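Long-range contacts in Lmo0131 protein (Listeria monocytogenes, PDB 4Q6J), which is of unknown function but may hydrolyse cyclic di-GMP through its EAL domain: residues Gly37-Val42 against Ser89-Ile94; Lys79-Leu84 against Leu116-Cys121. One frame throughout, in Å; residues are numbered along the deposited sequence.

Contact 1 (Gly37-Val42 against Ser89-Ile94); sequences GFEGLV and SISINI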
ATOM      1  N   GLY B  37       1.687 -22.542  25.545  1.00 13.57           N
ATOM      2  CA  GLY B  37       0.954 -21.292  25.623  1.00  9.78           C
ATOM      3  C   GLY B  37      -0.097 -21.191  24.543  1.00 11.08           C
ATOM      4  O   GLY B  37      -0.354 -22.147  23.832  1.00 14.83           O
ATOM      5  N   PHE B  38      -0.710 -20.024  24.421  1.00 10.87           N
ATOM      6  CA  PHE B  38      -1.816 -19.835  23.482  1.00 11.81           C
ATOM      7  C   PHE B  38      -1.660 -18.533  22.742  1.00 12.43           C
ATOM      8  O   PHE B  38      -1.105 -17.571  23.270  1.00 13.63           O
ATOM      9  CB  PHE B  38      -3.165 -19.812  24.220  1.00 14.40           C
ATOM     10  CG  PHE B  38      -3.381 -21.011  25.124  1.00 10.74           C
ATOM     11  CD1 PHE B  38      -2.940 -20.992  26.435  1.00 15.85           C
ATOM     12  CD2 PHE B  38      -3.993 -22.163  24.647  1.00 13.54           C
ATOM     13  CE1 PHE B  38      -3.119 -22.106  27.255  1.00 18.12           C
ATOM     14  CE2 PHE B  38      -4.174 -23.274  25.460  1.00 12.57           C
ATOM     15  CZ  PHE B  38      -3.738 -23.241  26.750  1.00 13.26           C
ATOM     16  N   GLU B  39      -2.173 -18.497  21.518  1.00 12.74           N
ATOM     17  CA  GLU B  39      -2.438 -17.216  20.866  1.00 10.12           C
ATOM     18  C   GLU B  39      -3.889 -16.737  21.122  1.00 16.29           C
ATOM     19  O   GLU B  39      -4.860 -17.461  20.832  1.00 14.29           O
ATOM     20  CB  GLU B  39      -2.213 -17.266  19.368  1.00 10.31           C
ATOM     21  CG  GLU B  39      -2.633 -15.920  18.790  1.00 12.03           C
ATOM     22  CD  GLU B  39      -2.562 -15.835  17.313  1.00 18.34           C
ATOM     23  OE1 GLU B  39      -2.182 -16.835  16.681  1.00 27.30           O
ATOM     24  OE2 GLU B  39      -2.876 -14.759  16.779  1.00 23.43           O
ATOM     25  N   GLY B  40      -4.035 -15.517  21.639  1.00 14.39           N
ATOM     26  CA  GLY B  40      -5.351 -14.973  21.872  1.00 10.03           C
ATOM     27  C   GLY B  40      -5.850 -14.413  20.560  1.00 12.31           C
ATOM     28  O   GLY B  40      -5.140 -13.690  19.874  1.00 12.92           O
ATOM     29  N   LEU B  41      -7.078 -14.751  20.208  1.00 16.37           N
ATOM     30  CA  LEU B  41      -7.626 -14.330  18.939  1.00 18.80           C
ATOM     31  C   LEU B  41      -9.002 -13.772  19.191  1.00 16.51           C
ATOM     32  O   LEU B  41      -9.873 -14.527  19.556  1.00 18.47           O
ATOM     33  CB  LEU B  41      -7.723 -15.540  18.031  1.00 16.33           C
ATOM     34  CG  LEU B  41      -6.373 -15.993  17.503  1.00 21.12           C
ATOM     35  CD1 LEU B  41      -6.409 -17.415  16.933  1.00 21.70           C
ATOM     36  CD2 LEU B  41      -5.908 -14.986  16.459  1.00 20.16           C
ATOM     37  N   VAL B  42      -9.190 -12.463  19.009  1.00 14.54           N
ATOM     38  CA  VAL B  42     -10.482 -11.838  19.290  1.00 12.82           C
ATOM     39  C   VAL B  42     -11.584 -12.329  18.342  1.00 17.49           C
ATOM     40  O   VAL B  42     -11.338 -12.618  17.173  1.00 14.62           O
ATOM     41  CB  VAL B  42     -10.413 -10.290  19.273  1.00 14.08           C
ATOM     42  CG1 VAL B  42     -10.533  -9.752  17.851  1.00 17.00           C
ATOM     43  CG2 VAL B  42     -11.470  -9.694  20.176  1.00 12.06           C
ATOM     44  N   SER B  89       1.795 -19.210  28.646  1.00 13.81           N
ATOM     45  CA  SER B  89       1.809 -17.862  28.063  1.00 12.33           C
ATOM     46  C   SER B  89       0.586 -17.619  27.194  1.00 13.56           C
ATOM     47  O   SER B  89       0.017 -18.544  26.648  1.00 13.03           O
ATOM     48  CB  SER B  89       3.085 -17.592  27.264  1.00 13.00           C
ATOM     49  OG  SER B  89       3.082 -18.325  26.063  1.00 16.17           O
ATOM     50  N   ILE B  90       0.159 -16.365  27.116  1.00 11.43           N
ATOM     51  CA  ILE B  90      -0.917 -15.978  26.210  1.00 11.51           C
ATOM     52  C   ILE B  90      -0.498 -14.724  25.458  1.00  9.84           C
ATOM     53  O   ILE B  90      -0.054 -13.761  26.068  1.00 11.32           O
ATOM     54  CB  ILE B  90      -2.253 -15.736  26.950  1.00 11.49           C
ATOM     55  CG1 ILE B  90      -2.707 -17.025  27.654  1.00 13.36           C
ATOM     56  CG2 ILE B  90      -3.322 -15.224  25.973  1.00 12.01           C
ATOM     57  CD1 ILE B  90      -4.052 -16.941  28.317  1.00 12.94           C
ATOM     58  N   SER B  91      -0.621 -14.749  24.134  1.00  9.55           N
ATOM     59  CA  SER B  91      -0.312 -13.562  23.320  1.00 13.40           C
ATOM     60  C   SER B  91      -1.548 -12.724  23.001  1.00 12.61           C
ATOM     61  O   SER B  91      -2.657 -13.257  22.941  1.00 12.06           O
ATOM     62  CB  SER B  91       0.396 -13.935  22.017  1.00 11.44           C
ATOM     63  OG  SER B  91      -0.452 -14.692  21.207  1.00 12.79           O
ATOM     64  N   ILE B  92      -1.338 -11.419  22.802  1.00 12.99           N
ATOM     65  CA  ILE B  92      -2.360 -10.524  22.266  1.00 11.16           C
ATOM     66  C   ILE B  92      -1.827  -9.808  21.036  1.00 11.20           C
ATOM     67  O   ILE B  92      -0.661  -9.427  20.981  1.00 11.65           O
ATOM     68  CB  ILE B  92      -2.843  -9.456  23.281  1.00 14.39           C
ATOM     69  CG1 ILE B  92      -1.698  -8.554  23.713  1.00 14.62           C
ATOM     70  CG2 ILE B  92      -3.490 -10.105  24.495  1.00 16.10           C
ATOM     71  CD1 ILE B  92      -2.081  -7.638  24.843  1.00 15.73           C
ATOM     72  N   ASN B  93      -2.702  -9.637  20.056  1.00 11.08           N
ATOM     73  CA  ASN B  93      -2.347  -8.972  18.827  1.00 12.25           C
ATOM     74  C   ASN B  93      -2.485  -7.491  19.005  1.00 14.41           C
ATOM     75  O   ASN B  93      -3.566  -7.000  19.331  1.00 14.08           O
ATOM     76  CB  ASN B  93      -3.263  -9.447  17.705  1.00 12.14           C
ATOM     77  CG  ASN B  93      -3.024 -10.882  17.356  1.00 17.44           C
ATOM     78  OD1 ASN B  93      -1.955 -11.426  17.625  1.00 21.85           O
ATOM     79  ND2 ASN B  93      -4.009 -11.516  16.776  1.00 21.56           N
ATOM     80  N   ILE B  94      -1.394  -6.771  18.809  1.00 13.72           N
ATOM     81  CA  ILE B  94      -1.453  -5.328  18.851  1.00 13.25           C
ATOM     82  C   ILE B  94      -0.891  -4.803  17.547  1.00 11.81           C
ATOM     83  O   ILE B  94       0.241  -5.089  17.190  1.00 11.93           O
ATOM     84  CB  ILE B  94      -0.643  -4.764  20.003  1.00 13.19           C
ATOM     85  CG1 ILE B  94      -1.193  -5.299  21.322  1.00 13.92           C
ATOM     86  CG2 ILE B  94      -0.712  -3.246  20.001  1.00 14.71           C
ATOM     87  CD1 ILE B  94      -0.407  -4.889  22.496  1.00 14.51           C
TER
HETATM   88  O   HOH W   1       2.004 -17.382  24.114  1.00 16.97           O
HETATM   89  O   HOH W   2      -2.117 -12.790  19.895  1.00 12.78           O
HETATM   90  O   HOH W   3      -5.520 -10.835  20.225  1.00 14.53           O

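Contact 2 (Lys79-Leu84 against Leu116-Cys121); sequences KQINQL and LKYPEC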
ATOM      1  N   LYS B  79      -6.389 -11.448  32.732  1.00 14.32           N
ATOM      2  CA  LYS B  79      -7.146 -12.248  33.673  1.00 12.66           C
ATOM      3  C   LYS B  79      -6.882 -13.735  33.446  1.00 14.35           C
ATOM      4  O   LYS B  79      -6.658 -14.496  34.382  1.00 13.41           O
ATOM      5  CB  LYS B  79      -8.629 -11.943  33.508  1.00 13.83           C
ATOM      6  CG  LYS B  79      -9.023 -10.580  34.014  1.00 18.99           C
ATOM      7  CD  LYS B  79     -10.336 -10.131  33.365  1.00 22.94           C
ATOM      8  CE  LYS B  79     -10.945  -8.911  34.028  1.00 25.92           C
ATOM      9  NZ  LYS B  79      -9.901  -8.004  34.535  1.00 36.65           N
ATOM     10  N   GLN B  80      -6.913 -14.144  32.187  1.00 15.89           N
ATOM     11  CA  GLN B  80      -6.699 -15.541  31.834  1.00 13.39           C
ATOM     12  C   GLN B  80      -5.307 -16.095  32.212  1.00 10.76           C
ATOM     13  O   GLN B  80      -5.180 -17.248  32.632  1.00 17.27           O
ATOM     14  CB  GLN B  80      -6.937 -15.734  30.354  1.00 12.19           C
ATOM     15  CG  GLN B  80      -7.072 -17.196  29.949  1.00 15.21           C
ATOM     16  CD  GLN B  80      -8.097 -17.945  30.776  1.00 16.90           C
ATOM     17  OE1 GLN B  80      -7.763 -18.667  31.709  1.00 18.83           O
ATOM     18  NE2 GLN B  80      -9.358 -17.769  30.430  1.00 14.06           N
ATOM     19  N   ILE B  81      -4.271 -15.286  32.032  1.00 12.50           N
ATOM     20  CA  ILE B  81      -2.913 -15.662  32.395  1.00 10.07           C
ATOM     21  C   ILE B  81      -2.857 -15.822  33.898  1.00 11.76           C
ATOM     22  O   ILE B  81      -2.303 -16.805  34.397  1.00 12.01           O
ATOM     23  CB  ILE B  81      -1.929 -14.585  31.964  1.00 11.52           C
ATOM     24  CG1 ILE B  81      -1.826 -14.535  30.448  1.00 10.88           C
ATOM     25  CG2 ILE B  81      -0.566 -14.832  32.558  1.00 13.27           C
ATOM     26  CD1 ILE B  81      -1.127 -13.275  29.966  1.00 14.87           C
ATOM     27  N   ASN B  82      -3.433 -14.855  34.617  1.00 11.71           N
ATOM     28  CA  ASN B  82      -3.473 -14.913  36.084  1.00 13.17           C
ATOM     29  C   ASN B  82      -4.113 -16.185  36.572  1.00 12.24           C
ATOM     30  O   ASN B  82      -3.616 -16.799  37.493  1.00 16.77           O
ATOM     31  CB  ASN B  82      -4.214 -13.719  36.703  1.00 11.75           C
ATOM     32  CG  ASN B  82      -3.433 -12.433  36.597  1.00 12.75           C
ATOM     33  OD1 ASN B  82      -2.224 -12.423  36.350  1.00 13.58           O
ATOM     34  ND2 ASN B  82      -4.125 -11.336  36.796  1.00 13.68           N
ATOM     35  N   GLN B  83      -5.210 -16.581  35.937  1.00 13.26           N
ATOM     36  CA  GLN B  83      -5.880 -17.823  36.308  1.00 17.28           C
ATOM     37  C   GLN B  83      -5.007 -19.078  36.151  1.00 14.54           C
ATOM     38  O   GLN B  83      -5.101 -19.982  36.961  1.00 14.23           O
ATOM     39  CB  GLN B  83      -7.209 -17.994  35.562  1.00 12.02           C
ATOM     40  CG  GLN B  83      -8.080 -19.092  36.134  1.00 19.53           C
ATOM     41  CD  GLN B  83      -7.965 -20.428  35.403  1.00 27.02           C
ATOM     42  OE1 GLN B  83      -8.541 -21.439  35.826  1.00 32.29           O
ATOM     43  NE2 GLN B  83      -7.238 -20.436  34.300  1.00 34.57           N
ATOM     44  N   LEU B  84      -4.161 -19.125  35.130  1.00 12.88           N
ATOM     45  CA  LEU B  84      -3.436 -20.345  34.795  1.00 10.61           C
ATOM     46  C   LEU B  84      -2.157 -20.479  35.585  1.00 15.42           C
ATOM     47  O   LEU B  84      -1.309 -21.290  35.258  1.00 14.06           O
ATOM     48  CB  LEU B  84      -3.141 -20.434  33.294  1.00 12.16           C
ATOM     49  CG  LEU B  84      -4.418 -20.614  32.470  1.00 15.97           C
ATOM     50  CD1 LEU B  84      -4.196 -20.324  31.001  1.00 12.74           C
ATOM     51  CD2 LEU B  84      -4.970 -22.006  32.651  1.00 19.57           C
ATOM     52  N   LEU B 116      -1.136  -7.716  35.956  1.00 12.52           N
ATOM     53  CA  LEU B 116      -0.692  -9.005  35.495  1.00 11.78           C
ATOM     54  C   LEU B 116       0.260  -9.564  36.520  1.00 11.60           C
ATOM     55  O   LEU B 116       1.264  -8.954  36.831  1.00 15.12           O
ATOM     56  CB  LEU B 116      -0.041  -8.914  34.130  1.00 14.05           C
ATOM     57  CG  LEU B 116       0.515 -10.220  33.582  1.00 12.41           C
ATOM     58  CD1 LEU B 116      -0.536 -11.310  33.586  1.00 10.39           C
ATOM     59  CD2 LEU B 116       1.034  -9.971  32.178  1.00 12.43           C
ATOM     60  N   LYS B 117      -0.070 -10.717  37.071  1.00 13.49           N
ATOM     61  CA  LYS B 117       0.769 -11.268  38.117  1.00 14.11           C
ATOM     62  C   LYS B 117       1.983 -12.002  37.533  1.00 13.63           C
ATOM     63  O   LYS B 117       2.992 -12.149  38.204  1.00 13.30           O
ATOM     64  CB  LYS B 117      -0.051 -12.172  39.066  1.00 19.06           C
ATOM     65  CG  LYS B 117      -1.201 -11.442  39.766  1.00 19.95           C
ATOM     66  CD  LYS B 117      -0.735 -10.031  40.119  1.00 31.73           C
ATOM     67  CE  LYS B 117      -1.695  -9.272  41.005  1.00 41.50           C
ATOM     68  NZ  LYS B 117      -1.870  -9.944  42.312  1.00 47.63           N
ATOM     69  N   TYR B 118       1.873 -12.434  36.278  1.00 11.42           N
ATOM     70  CA  TYR B 118       2.901 -13.215  35.594  1.00 11.42           C
ATOM     71  C   TYR B 118       3.300 -12.544  34.286  1.00 11.31           C
ATOM     72  O   TYR B 118       2.971 -13.032  33.211  1.00 13.68           O
ATOM     73  CB  TYR B 118       2.389 -14.631  35.306  1.00 12.21           C
ATOM     74  CG  TYR B 118       1.750 -15.228  36.517  1.00 13.64           C
ATOM     75  CD1 TYR B 118       2.511 -15.495  37.658  1.00 16.81           C
ATOM     76  CD2 TYR B 118       0.388 -15.485  36.559  1.00 16.80           C
ATOM     77  CE1 TYR B 118       1.935 -16.010  38.804  1.00 15.11           C
ATOM     78  CE2 TYR B 118      -0.211 -16.014  37.708  1.00 20.44           C
ATOM     79  CZ  TYR B 118       0.582 -16.280  38.829  1.00 16.12           C
ATOM     80  OH  TYR B 118       0.013 -16.796  39.964  1.00 15.13           O
ATOM     81  N   PRO B 119       4.026 -11.430  34.387  1.00 10.97           N
ATOM     82  CA  PRO B 119       4.377 -10.655  33.198  1.00 11.36           C
ATOM     83  C   PRO B 119       5.145 -11.478  32.167  1.00 13.99           C
ATOM     84  O   PRO B 119       4.960 -11.253  30.967  1.00 13.82           O
ATOM     85  CB  PRO B 119       5.237  -9.525  33.762  1.00 15.33           C
ATOM     86  CG  PRO B 119       5.636  -9.973  35.117  1.00 16.78           C
ATOM     87  CD  PRO B 119       4.511 -10.787  35.614  1.00 11.02           C
ATOM     88  N   GLU B 120       5.953 -12.438  32.621  1.00 12.02           N
ATOM     89  CA  GLU B 120       6.701 -13.294  31.718  1.00 13.90           C
ATOM     90  C   GLU B 120       5.807 -14.216  30.848  1.00 19.59           C
ATOM     91  O   GLU B 120       6.275 -14.805  29.863  1.00 14.21           O
ATOM     92  CB  GLU B 120       7.747 -14.107  32.498  1.00 12.48           C
ATOM     93  CG  GLU B 120       7.253 -15.379  33.184  1.00 15.96           C
ATOM     94  CD  GLU B 120       6.580 -15.147  34.534  1.00 18.43           C
ATOM     95  OE1 GLU B 120       6.534 -13.992  34.983  1.00 16.84           O
ATOM     96  OE2 GLU B 120       6.083 -16.123  35.144  1.00 16.07           O
ATOM     97  N   CYS B 121       4.528 -14.327  31.206  1.00 13.81           N
ATOM     98  CA  CYS B 121       3.594 -15.163  30.472  1.00  9.21           C
ATOM     99  C   CYS B 121       2.735 -14.380  29.486  1.00 12.75           C
ATOM    100  O   CYS B 121       1.825 -14.936  28.893  1.00 14.22           O
ATOM    101  CB  CYS B 121       2.704 -15.894  31.438  1.00 13.18           C
ATOM    102  SG  CYS B 121       3.631 -17.032  32.450  1.00 15.03           S
TER
HETATM  103  O   HOH W   4      -2.682 -17.100  40.145  1.00 16.72           O

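Contact 1 (Gly37-Val42 against Ser89-Ile94)
Two neighbouring parallel strands of the EAL-domain TIM barrel meet here, with Gly37, Phe38 and Glu39 beside Ser89, Ile90 and Ser91 in turn. Phe38 is bonded through both its backbone N and its backbone O. Phe38 N donates to Ser89 O at 2.8 Å, and Phe38 O accepts from Ser91 N at 3.0 Å. The ladder goes on with Gly40 N to Ser91 O, 2.9 Å and more bent, the angle at the hydrogen being 141°. Glu39-Gly40-Leu41 stand at the place of the Glu-Ala-Leu signature that names the family. Beyond Gly40 the strands part and two waters bridge them. One water donates to Gly40 O and accepts from Asn93 N. A second also donates to Gly40 O and accepts from Ser91 OG.

Ser91 OG sits between its backbone N and carbonyl carbon (chi1 65°) and lies 3.2 Å from Glu39 CA. Glu39 CG is anti to the backbone N, and the chain runs on extended to cross Asn93 at about a right angle. The carboxylate and amide planes stand 69° apart. Glu39 OE1 is hydrogen-bonded to Gln232, with a long, weak ion pair to Lys176. On the other face of the sheet, Phe38 CD1 lies 4.2 Å from Ile90 CG1, the two side chains crossing obliquely. The Phe38 ring also meets that of Phe88.

Contact 2 (Lys79-Leu84 against Leu116-Cys121)
Ile81 forms the apolar centre with Leu116, Tyr118 and Cys121. Ile81 CG2 is anti to the backbone N and lies among them. Cys121 CB is 3.6 Å from Ile81 CG2, Leu116 CD1 is 3.7 Å from it, and Tyr118 CB borders it at 4.0 Å. The other branch of Ile81 ends in CD1, which reaches the backbone O of Cys121. Further out, the Tyr118 ring lies against the last turn of the helix. Tyr118 CE2 meets Asn82 O at 3.5 Å, with that oxygen at the ring edge, near its plane. Lys117 CB sits over the centre of one ring face. A water donates to Asn82 O and is also hydrogen-bonded to Tyr118 OH.

The polar edge is carried by Asn82. Asn82 OD1 accepts from Lys117 N at 2.8 Å, nearly straight at the hydrogen (168°), while the donor is tilted 22° from the carbonyl plane. Asn82 ND2 is hydrogen-bonded to His115 O, so both ends of the amide are used and its rotation is fixed. Leu116 CD1 packs close to the same OD1. Here the end of barrel helix 66-83 grips the turn from helix 102-115 into strand 122-127, an alpha-to-beta loop of a TIM barrel.

Overall arrangement
After helix 8-16 and strand 20-29 the chain enters strand 35-45, then passes through helices 53-62 and 66-83 to strand 89-95. Contact 1 closes this beta-alpha-beta crossover by pairing its two strands. Contact 2 closes a second loop, from helix 66-83 through strand 89-95 and helix 102-115 to the turn before strand 122-127. It begins inside the first loop and ends beyond it, so the two cross. Contact 1 joins strands in the barrel wall; contact 2 joins the outer helix layer to that turn. They touch at Ile90, where Ile90 N probably hydrogen-bonds Cys121 O at 2.8 Å and the side chain packs on Gln80 and Ile81. Contacts 1 and 2 have centres about 12 Å apart.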